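Local coordinates for nitrogenase molybdenum-iron protein alpha chain (Clostridium pasteurianum, PDB 4WES) that carries the iron-molybdenum cofactor of nitrogenase, at which dinitrogen is reduced to ammonia, and shares the [8Fe-7S] P-cluster with the beta chain, at residues I66-V70 and L99-E103; R227-I232 and V315-E319; D373-E379 and S426-K432; M194-G199 and M272-Y277. Residue numbers count along the deposited sequence, not the author numbering.

Contact 1 of 4, residues I66-V70 and L99-E103; sequences IKDMV and LNFNE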
loop_
_atom_site.group_PDB
_atom_site.type_symbol
_atom_site.label_atom_id
_atom_site.label_comp_id
_atom_site.label_asym_id
_atom_site.label_seq_id
_atom_site.Cartn_x
_atom_site.Cartn_y
_atom_site.Cartn_z
ATOM N N ILE A 66 22.325 24.554 -11.716
ATOM C CA ILE A 66 21.863 25.586 -12.673
ATOM C C ILE A 66 20.743 24.970 -13.504
ATOM O O ILE A 66 20.969 24.100 -14.341
ATOM C CB ILE A 66 23.003 26.125 -13.544
ATOM C CG1 ILE A 66 24.120 26.700 -12.685
ATOM C CG2 ILE A 66 22.441 27.197 -14.503
ATOM C CD1 ILE A 66 25.325 27.192 -13.459
ATOM N N LYS A 67 19.509 25.421 -13.270
ATOM C CA LYS A 67 18.330 24.643 -13.609
ATOM C C LYS A 67 17.869 24.763 -15.039
ATOM O O LYS A 67 17.074 23.951 -15.492
ATOM C CB LYS A 67 17.191 25.038 -12.666
ATOM C CG LYS A 67 16.716 26.478 -12.859
ATOM C CD LYS A 67 15.913 27.012 -11.703
ATOM C CE LYS A 67 15.693 28.490 -11.844
ATOM N NZ LYS A 67 14.902 29.037 -10.722
ATOM N N ASP A 68 18.313 25.817 -15.748
ATOM C CA ASP A 68 17.879 26.033 -17.145
ATOM C C ASP A 68 19.029 25.805 -18.119
ATOM O O ASP A 68 18.924 26.161 -19.309
ATOM C CB ASP A 68 17.221 27.396 -17.337
ATOM C CG ASP A 68 18.122 28.562 -17.002
ATOM O OD1 ASP A 68 19.236 28.373 -16.495
ATOM O OD2 ASP A 68 17.658 29.676 -17.250
ATOM N N MET A 69 20.083 25.148 -17.636
ATOM C CA MET A 69 21.165 24.634 -18.451
ATOM C C MET A 69 21.024 23.129 -18.567
ATOM O O MET A 69 20.781 22.483 -17.546
ATOM C CB MET A 69 22.486 25.070 -17.788
ATOM C CG MET A 69 23.796 24.632 -18.380
ATOM S SD MET A 69 25.108 25.604 -17.602
ATOM C CE MET A 69 26.503 24.726 -18.352
ATOM N N VAL A 70 21.150 22.576 -19.778
ATOM C CA VAL A 70 21.144 21.110 -19.937
ATOM C C VAL A 70 22.558 20.590 -19.710
ATOM O O VAL A 70 23.477 20.959 -20.406
ATOM C CB VAL A 70 20.590 20.692 -21.319
ATOM C CG1 VAL A 70 20.896 19.224 -21.604
ATOM C CG2 VAL A 70 19.111 20.957 -21.387
ATOM N N LEU A 99 12.527 27.464 -17.602
ATOM C CA LEU A 99 12.939 26.067 -17.733
ATOM C C LEU A 99 13.499 25.511 -16.442
ATOM O O LEU A 99 14.158 26.186 -15.674
ATOM C CB LEU A 99 13.976 25.936 -18.846
ATOM C CG LEU A 99 13.512 26.300 -20.255
ATOM C CD1 LEU A 99 14.729 26.380 -21.190
ATOM C CD2 LEU A 99 12.460 25.322 -20.757
ATOM N N ASN A 100 13.301 24.204 -16.259
ATOM C CA ASN A 100 13.822 23.522 -15.079
ATOM C C ASN A 100 14.078 22.073 -15.449
ATOM O O ASN A 100 13.131 21.328 -15.700
ATOM C CB ASN A 100 12.792 23.593 -13.944
ATOM C CG ASN A 100 13.149 22.729 -12.758
ATOM O OD1 ASN A 100 14.319 22.377 -12.558
ATOM N ND2 ASN A 100 12.126 22.340 -12.006
ATOM N N PHE A 101 15.352 21.676 -15.479
ATOM C CA PHE A 101 15.723 20.302 -15.832
ATOM C C PHE A 101 16.128 19.458 -14.627
ATOM O O PHE A 101 16.702 18.361 -14.798
ATOM C CB PHE A 101 16.827 20.309 -16.886
ATOM C CG PHE A 101 16.451 21.084 -18.132
ATOM C CD1 PHE A 101 15.497 20.614 -18.997
ATOM C CD2 PHE A 101 17.023 22.322 -18.408
ATOM C CE1 PHE A 101 15.106 21.324 -20.103
ATOM C CE2 PHE A 101 16.639 23.037 -19.537
ATOM C CZ PHE A 101 15.673 22.540 -20.376
ATOM N N ASN A 102 15.780 19.888 -13.418
ATOM C CA ASN A 102 16.130 19.110 -12.198
ATOM C C ASN A 102 15.714 17.691 -12.208
ATOM O O ASN A 102 16.353 16.875 -11.532
ATOM C CB ASN A 102 15.440 19.684 -10.912
ATOM C CG ASN A 102 16.385 20.476 -10.032
ATOM O OD1 ASN A 102 17.222 21.233 -10.532
ATOM N ND2 ASN A 102 16.259 20.357 -8.668
ATOM N N GLU A 103 14.601 17.369 -12.876
ATOM C CA GLU A 103 14.016 16.040 -12.804
ATOM C C GLU A 103 14.635 15.082 -13.809
ATOM O O GLU A 103 14.214 13.937 -13.875
ATOM C CB GLU A 103 12.497 16.116 -12.975
ATOM C CG GLU A 103 11.808 16.941 -11.899
ATOM C CD GLU A 103 10.497 17.598 -12.274
ATOM O OE1 GLU A 103 9.690 17.858 -11.352
ATOM O OE2 GLU A 103 10.284 17.901 -13.470
#

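Contact 2 of 4, residues R227-I232 and V315-E319; sequences RVLEKI and VIAEE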
loop_
_atom_site.group_PDB
_atom_site.type_symbol
_atom_site.label_atom_id
_atom_site.label_comp_id
_atom_site.label_asym_id
_atom_site.label_seq_id
_atom_site.Cartn_x
_atom_site.Cartn_y
_atom_site.Cartn_z
ATOM N N ARG A 227 14.625 34.608 2.003
ATOM C CA ARG A 227 13.438 35.163 2.659
ATOM C C ARG A 227 13.843 36.241 3.658
ATOM O O ARG A 227 13.253 37.342 3.691
ATOM C CB ARG A 227 12.700 34.025 3.381
ATOM C CG ARG A 227 11.420 34.457 4.069
ATOM C CD ARG A 227 10.766 33.329 4.826
ATOM N NE ARG A 227 11.546 32.881 5.963
ATOM C CZ ARG A 227 11.633 33.509 7.135
ATOM N NH1 ARG A 227 10.927 34.616 7.352
ATOM N NH2 ARG A 227 12.440 33.066 8.083
ATOM N N VAL A 228 14.836 35.924 4.480
ATOM C CA VAL A 228 15.286 36.857 5.515
ATOM C C VAL A 228 16.048 38.032 4.927
ATOM O O VAL A 228 15.841 39.180 5.323
ATOM C CB VAL A 228 16.104 36.131 6.617
ATOM C CG1 VAL A 228 16.688 37.076 7.611
ATOM C CG2 VAL A 228 15.164 35.193 7.326
ATOM N N LEU A 229 16.922 37.774 3.961
ATOM C CA LEU A 229 17.697 38.854 3.344
ATOM C C LEU A 229 16.771 39.844 2.657
ATOM O O LEU A 229 16.971 41.074 2.759
ATOM C CB LEU A 229 18.704 38.270 2.347
ATOM C CG LEU A 229 19.834 37.463 2.973
ATOM C CD1 LEU A 229 20.650 36.741 1.908
ATOM C CD2 LEU A 229 20.703 38.334 3.845
ATOM N N GLU A 230 15.774 39.338 1.943
ATOM C CA GLU A 230 14.848 40.222 1.249
ATOM C C GLU A 230 13.968 41.005 2.242
ATOM O O GLU A 230 13.643 42.186 1.968
ATOM C CB GLU A 230 14.013 39.405 0.248
ATOM C CG GLU A 230 14.899 38.952 -0.912
ATOM C CD GLU A 230 14.298 37.933 -1.872
ATOM O OE1 GLU A 230 14.935 37.731 -2.943
ATOM O OE2 GLU A 230 13.209 37.348 -1.633
ATOM N N LYS A 231 13.604 40.412 3.377
ATOM C CA LYS A 231 12.865 41.151 4.406
ATOM C C LYS A 231 13.665 42.354 4.934
ATOM O O LYS A 231 13.091 43.416 5.201
ATOM C CB LYS A 231 12.537 40.251 5.614
ATOM C CG LYS A 231 11.292 39.424 5.548
ATOM C CD LYS A 231 11.191 38.524 6.781
ATOM C CE LYS A 231 10.785 39.307 7.997
ATOM N NZ LYS A 231 10.274 38.382 9.044
ATOM N N ILE A 232 14.975 42.194 5.053
ATOM C CA ILE A 232 15.807 43.280 5.544
ATOM C C ILE A 232 15.939 44.375 4.473
ATOM O O ILE A 232 16.067 45.581 4.807
ATOM C CB ILE A 232 17.169 42.736 5.976
ATOM C CG1 ILE A 232 16.985 41.853 7.216
ATOM C CG2 ILE A 232 18.123 43.874 6.243
ATOM C CD1 ILE A 232 18.178 40.989 7.545
ATOM N N VAL A 315 14.407 42.579 12.140
ATOM C CA VAL A 315 14.153 41.254 11.603
ATOM C C VAL A 315 14.749 40.155 12.484
ATOM O O VAL A 315 14.091 39.155 12.749
ATOM C CB VAL A 315 14.638 41.161 10.143
ATOM C CG1 VAL A 315 14.599 39.735 9.630
ATOM C CG2 VAL A 315 13.787 42.077 9.250
ATOM N N ILE A 316 15.970 40.364 12.959
ATOM C CA ILE A 316 16.590 39.404 13.899
ATOM C C ILE A 316 15.662 39.207 15.102
ATOM O O ILE A 316 15.360 38.067 15.486
ATOM C CB ILE A 316 17.994 39.861 14.343
ATOM C CG1 ILE A 316 18.997 39.704 13.195
ATOM C CG2 ILE A 316 18.456 39.074 15.562
ATOM C CD1 ILE A 316 20.302 40.385 13.451
ATOM N N ALA A 317 15.191 40.302 15.695
ATOM C CA ALA A 317 14.394 40.173 16.900
ATOM C C ALA A 317 13.074 39.443 16.645
ATOM O O ALA A 317 12.678 38.583 17.449
ATOM C CB ALA A 317 14.127 41.538 17.494
ATOM N N GLU A 318 12.415 39.754 15.523
ATOM C CA GLU A 318 11.132 39.130 15.260
ATOM C C GLU A 318 11.302 37.647 14.910
ATOM O O GLU A 318 10.500 36.794 15.311
ATOM C CB GLU A 318 10.322 39.853 14.200
ATOM C CG GLU A 318 10.711 39.653 12.798
ATOM C CD GLU A 318 9.975 40.592 11.887
ATOM O OE1 GLU A 318 9.185 41.423 12.374
ATOM O OE2 GLU A 318 10.222 40.531 10.697
ATOM N N GLU A 319 12.342 37.320 14.136
ATOM C CA GLU A 319 12.595 35.933 13.757
ATOM C C GLU A 319 12.925 35.074 14.992
ATOM O O GLU A 319 12.430 33.953 15.146
ATOM C CB GLU A 319 13.716 35.880 12.732
ATOM C CG GLU A 319 13.361 36.439 11.356
ATOM C CD GLU A 319 12.408 35.573 10.551
ATOM O OE1 GLU A 319 12.429 34.319 10.689
ATOM O OE2 GLU A 319 11.725 36.125 9.665
#

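Contact 3 of 4, residues D373-E379 and S426-K432; sequences DDYEGRE and SYGGMMK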
loop_
_atom_site.group_PDB
_atom_site.type_symbol
_atom_site.label_atom_id
_atom_site.label_comp_id
_atom_site.label_asym_id
_atom_site.label_seq_id
_atom_site.Cartn_x
_atom_site.Cartn_y
_atom_site.Cartn_z
ATOM N N ASP A 373 43.618 25.196 4.509
ATOM C CA ASP A 373 42.998 26.477 4.826
ATOM C C ASP A 373 41.618 26.333 5.471
ATOM O O ASP A 373 41.193 27.211 6.267
ATOM C CB ASP A 373 42.964 27.450 3.628
ATOM C CG ASP A 373 42.604 26.802 2.290
ATOM O OD1 ASP A 373 43.137 25.743 1.932
ATOM O OD2 ASP A 373 41.837 27.464 1.563
ATOM N N ASP A 374 40.850 25.316 5.085
ATOM C CA ASP A 374 39.548 25.097 5.722
ATOM C C ASP A 374 39.696 24.652 7.176
ATOM O O ASP A 374 38.836 24.950 8.006
ATOM C CB ASP A 374 38.739 24.078 4.946
ATOM C CG ASP A 374 38.553 24.501 3.499
ATOM O OD1 ASP A 374 37.788 25.454 3.255
ATOM O OD2 ASP A 374 39.226 23.893 2.651
ATOM N N TYR A 375 40.733 23.861 7.466
ATOM C CA TYR A 375 41.010 23.423 8.839
ATOM C C TYR A 375 41.639 24.523 9.678
ATOM O O TYR A 375 41.218 24.752 10.819
ATOM C CB TYR A 375 41.926 22.212 8.821
ATOM C CG TYR A 375 41.332 20.903 8.345
ATOM C CD1 TYR A 375 40.555 20.123 9.189
ATOM C CD2 TYR A 375 41.548 20.430 7.054
ATOM C CE1 TYR A 375 40.043 18.885 8.797
ATOM C CE2 TYR A 375 41.062 19.201 6.645
ATOM C CZ TYR A 375 40.308 18.417 7.520
ATOM O OH TYR A 375 39.800 17.213 7.156
ATOM N N GLU A 376 42.674 25.171 9.149
ATOM C CA GLU A 376 43.595 26.030 9.892
ATOM C C GLU A 376 43.383 27.512 9.661
ATOM O O GLU A 376 43.974 28.343 10.368
ATOM C CB GLU A 376 45.030 25.679 9.521
ATOM C CG GLU A 376 45.445 24.233 9.791
ATOM C CD GLU A 376 46.823 23.890 9.301
ATOM O OE1 GLU A 376 47.747 24.727 9.524
ATOM O OE2 GLU A 376 47.006 22.807 8.689
ATOM N N GLY A 377 42.596 27.852 8.651
ATOM C CA GLY A 377 42.385 29.206 8.216
ATOM C C GLY A 377 43.182 29.630 7.010
ATOM O O GLY A 377 44.234 29.050 6.702
ATOM N N ARG A 378 42.681 30.613 6.287
ATOM C CA ARG A 378 43.328 31.074 5.070
ATOM C C ARG A 378 44.715 31.671 5.259
ATOM O O ARG A 378 45.505 31.773 4.302
ATOM C CB ARG A 378 42.435 32.077 4.330
ATOM C CG ARG A 378 41.246 31.436 3.651
ATOM C CD ARG A 378 40.351 32.465 2.979
ATOM N NE ARG A 378 41.044 33.191 1.922
ATOM C CZ ARG A 378 41.142 32.805 0.650
ATOM N NH1 ARG A 378 41.820 33.560 -0.204
ATOM N NH2 ARG A 378 40.535 31.723 0.202
ATOM N N GLU A 379 45.043 32.044 6.488
ATOM C CA GLU A 379 46.368 32.573 6.763
ATOM C C GLU A 379 47.459 31.559 6.450
ATOM O O GLU A 379 48.594 31.980 6.268
ATOM C CB GLU A 379 46.512 33.037 8.219
ATOM C CG GLU A 379 46.173 32.010 9.277
ATOM C CD GLU A 379 44.727 32.110 9.773
ATOM O OE1 GLU A 379 43.732 32.221 8.956
ATOM O OE2 GLU A 379 44.596 32.054 11.014
ATOM N N SER A 426 38.472 36.684 4.258
ATOM C CA SER A 426 39.155 35.863 5.239
ATOM C C SER A 426 38.252 34.743 5.700
ATOM O O SER A 426 37.027 34.764 5.510
ATOM C CB SER A 426 39.646 36.710 6.387
ATOM O OG SER A 426 38.577 37.248 7.070
ATOM N N TYR A 427 38.871 33.703 6.270
ATOM C CA TYR A 427 38.155 32.557 6.837
ATOM C C TYR A 427 39.064 31.948 7.860
ATOM O O TYR A 427 40.154 31.479 7.513
ATOM C CB TYR A 427 37.829 31.540 5.761
ATOM C CG TYR A 427 37.125 30.259 6.214
ATOM C CD1 TYR A 427 36.190 30.268 7.243
ATOM C CD2 TYR A 427 37.390 29.055 5.594
ATOM C CE1 TYR A 427 35.533 29.118 7.609
ATOM C CE2 TYR A 427 36.733 27.890 5.959
ATOM C CZ TYR A 427 35.810 27.920 6.971
ATOM O OH TYR A 427 35.115 26.763 7.294
ATOM N N GLY A 428 38.631 31.948 9.116
ATOM C CA GLY A 428 39.474 31.441 10.202
ATOM C C GLY A 428 39.655 29.947 10.257
ATOM O O GLY A 428 40.560 29.475 10.933
ATOM N N GLY A 429 38.758 29.188 9.628
ATOM C CA GLY A 429 38.862 27.742 9.591
ATOM C C GLY A 429 38.190 27.069 10.770
ATOM O O GLY A 429 37.813 27.702 11.770
ATOM N N MET A 430 38.026 25.763 10.662
ATOM C CA MET A 430 37.238 25.006 11.635
ATOM C C MET A 430 37.917 24.846 12.983
ATOM O O MET A 430 37.259 24.926 14.017
ATOM C CB MET A 430 36.899 23.653 11.031
ATOM C CG MET A 430 36.062 22.765 11.955
ATOM S SD MET A 430 35.339 21.347 11.123
ATOM C CE MET A 430 36.779 20.299 10.887
ATOM N N MET A 431 39.229 24.611 12.984
ATOM C CA MET A 431 39.925 24.308 14.229
ATOM C C MET A 431 39.718 25.441 15.272
ATOM O O MET A 431 39.543 25.180 16.470
ATOM C CB MET A 431 41.407 24.047 13.919
ATOM C CG MET A 431 42.166 23.165 14.898
ATOM S SD MET A 431 43.827 22.953 14.235
ATOM C CE MET A 431 43.693 21.727 12.907
ATOM N N LYS A 432 39.760 26.693 14.808
ATOM C CA LYS A 432 39.643 27.844 15.703
ATOM C C LYS A 432 38.374 27.768 16.522
ATOM O O LYS A 432 38.357 28.210 17.688
ATOM C CB LYS A 432 39.675 29.159 14.947
ATOM C CG LYS A 432 41.047 29.793 14.849
ATOM C CD LYS A 432 41.537 29.866 13.415
ATOM C CE LYS A 432 42.437 31.047 13.105
ATOM N NZ LYS A 432 42.590 31.100 11.634
HETATM O O HOH W 1 41.686 34.185 7.105
#

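Contact 4 of 4, residues M194-G199 and M272-Y277; sequences MTDIIG and MMETKY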
loop_
_atom_site.group_PDB
_atom_site.type_symbol
_atom_site.label_atom_id
_atom_site.label_comp_id
_atom_site.label_asym_id
_atom_site.label_seq_id
_atom_site.Cartn_x
_atom_site.Cartn_y
_atom_site.Cartn_z
ATOM N N MET A 194 33.921 31.279 -14.086
ATOM C CA MET A 194 34.488 32.623 -13.976
ATOM C C MET A 194 34.729 33.266 -15.323
ATOM O O MET A 194 34.350 34.416 -15.531
ATOM C CB MET A 194 35.774 32.593 -13.166
ATOM C CG MET A 194 36.361 33.976 -12.921
ATOM S SD MET A 194 35.351 34.929 -11.762
ATOM C CE MET A 194 35.931 36.575 -12.169
ATOM N N THR A 195 35.421 32.569 -16.210
ATOM C CA THR A 195 35.831 33.206 -17.451
ATOM C C THR A 195 34.766 33.194 -18.512
ATOM O O THR A 195 34.727 34.101 -19.345
ATOM C CB THR A 195 37.121 32.605 -17.990
ATOM O OG1 THR A 195 36.936 31.235 -18.266
ATOM C CG2 THR A 195 38.273 32.749 -16.992
ATOM N N ASP A 196 33.907 32.175 -18.511
ATOM C CA ASP A 196 33.012 31.984 -19.659
ATOM C C ASP A 196 31.551 32.305 -19.366
ATOM O O ASP A 196 30.743 32.348 -20.304
ATOM C CB ASP A 196 33.144 30.542 -20.200
ATOM C CG ASP A 196 34.544 30.205 -20.660
ATOM O OD1 ASP A 196 35.410 31.089 -20.689
ATOM O OD2 ASP A 196 34.787 29.025 -20.952
ATOM N N ILE A 197 31.225 32.515 -18.092
ATOM C CA ILE A 197 29.846 32.802 -17.699
ATOM C C ILE A 197 29.731 34.160 -16.982
ATOM O O ILE A 197 29.018 35.053 -17.414
ATOM C CB ILE A 197 29.174 31.636 -16.895
ATOM C CG1 ILE A 197 29.339 30.318 -17.640
ATOM C CG2 ILE A 197 27.721 31.984 -16.626
ATOM C CD1 ILE A 197 28.768 29.128 -16.906
ATOM N N ILE A 198 30.403 34.282 -15.837
ATOM C CA ILE A 198 30.301 35.492 -15.022
ATOM C C ILE A 198 30.749 36.714 -15.826
ATOM O O ILE A 198 31.831 36.721 -16.437
ATOM C CB ILE A 198 31.140 35.363 -13.721
ATOM C CG1 ILE A 198 30.514 34.290 -12.828
ATOM C CG2 ILE A 198 31.247 36.705 -13.006
ATOM C CD1 ILE A 198 31.275 34.015 -11.541
ATOM N N GLY A 199 29.921 37.765 -15.796
ATOM C CA GLY A 199 30.221 39.033 -16.462
ATOM C C GLY A 199 29.835 39.073 -17.919
ATOM O O GLY A 199 30.071 40.068 -18.572
ATOM N N MET A 272 38.638 35.607 -7.490
ATOM C CA MET A 272 38.741 36.147 -8.847
ATOM C C MET A 272 37.797 37.311 -9.079
ATOM O O MET A 272 38.136 38.241 -9.809
ATOM C CB MET A 272 38.565 35.058 -9.906
ATOM C CG MET A 272 39.721 34.081 -9.904
ATOM S SD MET A 272 39.705 32.848 -11.216
ATOM C CE MET A 272 38.460 31.721 -10.604
ATOM N N MET A 273 36.605 37.279 -8.485
ATOM C CA MET A 273 35.686 38.404 -8.610
ATOM C C MET A 273 36.240 39.644 -7.914
ATOM O O MET A 273 36.038 40.770 -8.375
ATOM C CB MET A 273 34.297 38.050 -8.109
ATOM C CG MET A 273 33.574 37.079 -9.002
ATOM S SD MET A 273 31.872 36.752 -8.506
ATOM C CE MET A 273 31.080 38.262 -9.043
ATOM N N GLU A 274 36.899 39.458 -6.768
ATOM C CA GLU A 274 37.542 40.576 -6.115
ATOM C C GLU A 274 38.651 41.155 -7.005
ATOM O O GLU A 274 38.745 42.371 -7.176
ATOM C CB GLU A 274 38.102 40.204 -4.740
ATOM C CG GLU A 274 38.668 41.402 -3.990
ATOM C CD GLU A 274 39.036 41.156 -2.555
ATOM O OE1 GLU A 274 38.781 40.060 -2.033
ATOM O OE2 GLU A 274 39.638 42.065 -1.976
ATOM N N THR A 275 39.500 40.294 -7.589
ATOM C CA THR A 275 40.591 40.782 -8.412
ATOM C C THR A 275 40.078 41.491 -9.675
ATOM O O THR A 275 40.579 42.562 -10.059
ATOM C CB THR A 275 41.480 39.610 -8.809
ATOM O OG1 THR A 275 41.994 39.019 -7.612
ATOM C CG2 THR A 275 42.571 40.043 -9.739
ATOM N N LYS A 276 39.117 40.869 -10.357
ATOM C CA LYS A 276 38.699 41.339 -11.674
ATOM C C LYS A 276 37.728 42.518 -11.596
ATOM O O LYS A 276 37.824 43.442 -12.402
ATOM C CB LYS A 276 38.085 40.199 -12.478
ATOM C CG LYS A 276 37.676 40.592 -13.891
ATOM C CD LYS A 276 37.313 39.371 -14.739
ATOM C CE LYS A 276 36.842 39.776 -16.123
ATOM N NZ LYS A 276 36.639 38.614 -17.017
ATOM N N TYR A 277 36.797 42.470 -10.648
ATOM C CA TYR A 277 35.712 43.459 -10.553
ATOM C C TYR A 277 35.832 44.431 -9.362
ATOM O O TYR A 277 35.153 45.453 -9.350
ATOM C CB TYR A 277 34.347 42.747 -10.515
ATOM C CG TYR A 277 34.069 41.943 -11.735
ATOM C CD1 TYR A 277 33.859 42.558 -12.979
ATOM C CD2 TYR A 277 34.035 40.552 -11.699
ATOM C CE1 TYR A 277 33.633 41.821 -14.129
ATOM C CE2 TYR A 277 33.800 39.835 -12.829
ATOM C CZ TYR A 277 33.591 40.448 -14.046
ATOM O OH TYR A 277 33.364 39.691 -15.163
HETATM O O HOH W 2 34.713 37.123 -15.475
HETATM O O HOH W 3 33.316 40.849 -17.579
#

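Contact 1 of 4, residues I66-V70 and L99-E103
Start with Phe101, which has the largest covered area, closely followed by Lys67. With chi1 near -56° (m) the ring lies against the start of the strand, and Val70, in its t rotamer, lays CG2 over one face: CG2 sits 3.8 Å from the ring centroid, 14° off the normal, a CH-pi contact. At the ring edge, close to its plane, Asp68 O comes within 3.9 Å of Phe101 CE2. The backbone is held by one hydrogen bond, Phe101 N to Lys67 O at 2.9 Å, and the same carbonyl, inside the type I turn from Ile66 to Met69, takes a CA-H...O contact from Asn100 CA at 3.3 Å. Asn100 (t) turns OD1 back onto Asn102 N at 3.0 Å, an Asx turn with Phe101 at its centre. Lys67 is p at chi1 and then extended, so its amine travels away from the 99-103 loop to Asp243, Glu94 and the carbonyl of Lys92. Asp68, also p, rests CB 3.9 Å from Leu99 CB, while its OD1 takes the backbone N of Tyr246. The contact thus ties a loop to the entry of strand 69-74, in a parallel sheet. Both polar ends being turned to partners outside the two segments, what crosses directly is a main-chain bond, a CH-pi contact and van der Waals contact, with no salt bridge between the segments.

Contact 2 of 4, residues R227-I232 and V315-E319
Two helices pass at a steep angle here: the axes of the short segments 227-232 and 315-319 approach to 11.1 Å, with 134° between their N-to-C directions. Val315 comes first and points toward the other helix. Its CG1 lies 3.9 Å from Val228 CG1 and its CG2 3.8 Å from Ile232 CG1, so one valine fills the space between two residues a helical turn apart; its CA is also the closest to the partner, 6.6 Å from Ile232 CA. Ile316 turns away, toward Leu296 of helix 289-303. Glu318 then reaches back to the interface, setting OE2 2.7 Å from Lys231 NZ in a salt bridge. Glu319, one residue further and buried, does more. Its OE2 receives Lys231 NZ at 2.8 Å and Arg227 NH1 at 2.9 Å, while OE1 takes Arg227 NH2 at 2.9 Å, so the arginine meets the carboxylate with both terminal nitrogens, edge-on. Arg227 has a second acid, Glu224, one turn earlier on its own helix, and Phe493 of helix 492-507 packs against Glu319 and Val228. This is helix-helix packing away from the clusters, joining helix 221-232 to the long helix 306-334. Chemically it is a small apolar patch beside a four-residue salt-bridge network, and two bases shared by one buried carboxylate imply that Glu319 is held as an anion, its charge balanced across the interface.

Contact 3 of 4, residues D373-E379 and S426-K432
Main-chain hydrogen bonds come first. Where helix 372-376 ends, its last carbonyls meet the amides leading into helix 430-433: Met430 N donates to Asp374 O and Met431 N to Tyr375 O, both at 2.9 Å. Beyond the turn the direction reverses, Arg378 N giving to Tyr427 O at 2.9 Å. Gly377, the first residue to leave helical angles, ends the helix; Gly377 CA lies 4.1 Å from Gly429 CA, both glycines have positive phi, and a CB on either would clash with the opposite segment. This helix end lies near the iron-molybdenum cofactor site: the Asp374 side chain is about 7 Å from that of the cluster ligand Cys262, and its carboxylate is held by His263 and Arg264. Apolar contacts are looser, Tyr375 CE1 to Met430 CE being 4.1 Å. The salt bridge across the segments is Lys432 NZ to Glu379 OE2, modelled very short at 2.3 Å. Water 1 accepts from Tyr427 N at 3.0 Å and donates weakly to Glu379 OE1 at 3.4 Å.

Contact 4 of 4, residues M194-G199 and M272-Y277
The first segment is the last turn of helix 182-196 running out into a loop: Ile197 is the first residue to leave helical angles, and Gly199 has positive phi. The second is the C-terminal part of helix 263-277. Their backbones stay well apart, the nearest CA pair being Met194 and Met272 at 7.5 Å, and no direct hydrogen bond crosses. Side chains fill the gap. Met194 is the knob: it sits among Met272, Met273, Lys276 and Tyr277, with SD 3.7 Å from Met272 CB and CE 4.0 Å from Tyr277 CE2. Ile198 adds CD1 at 4.1 Å from Met273 SD and CG2 at 4.0 Å from Tyr277 CE2. Tyr277 OH lies 3.5 Å from Gly199 CA, where a CB would collide with it. Polar groups meet through water 2, which donates to Met194 O at 2.7 Å, accepts from Lys276 NZ at 2.9 Å and is hydrogen-bonded to Tyr277 OH at 2.9 Å. Outside the two segments, Ile197 packs on helix 246-250 and His170 of strand 169-172, whereas Met272 meets Ile396 and Val398. This is a single knob-into-hole contact, Met194 at the C-terminal end of helix 182-196 entering helix 263-277, between helices flanking two parallel sheets of the chain.

In the fold
Contact 3 is the closest to the cofactor: the side chain of Asp374 is about 8 Å from the iron-molybdenum cluster. Contacts 1, 2 and 4 lie away from the cluster and homocitrate sites; in contact 1 the side chain of Asn102 is about 13 Å from that cluster and about 12 Å from homocitrate. Contact 4 comes nearest to contacts 1 and 3, about 5 Å and 7 Å between nearest atoms, without touching them, and its helix 263-277 begins just after the ligand Cys262. Contacts 1 and 3 lie on opposite sides of the chain's centre, 34 Å apart between centres. Contacts 2 and 4 interleave along the sequence, yet their centres are 30 Å apart.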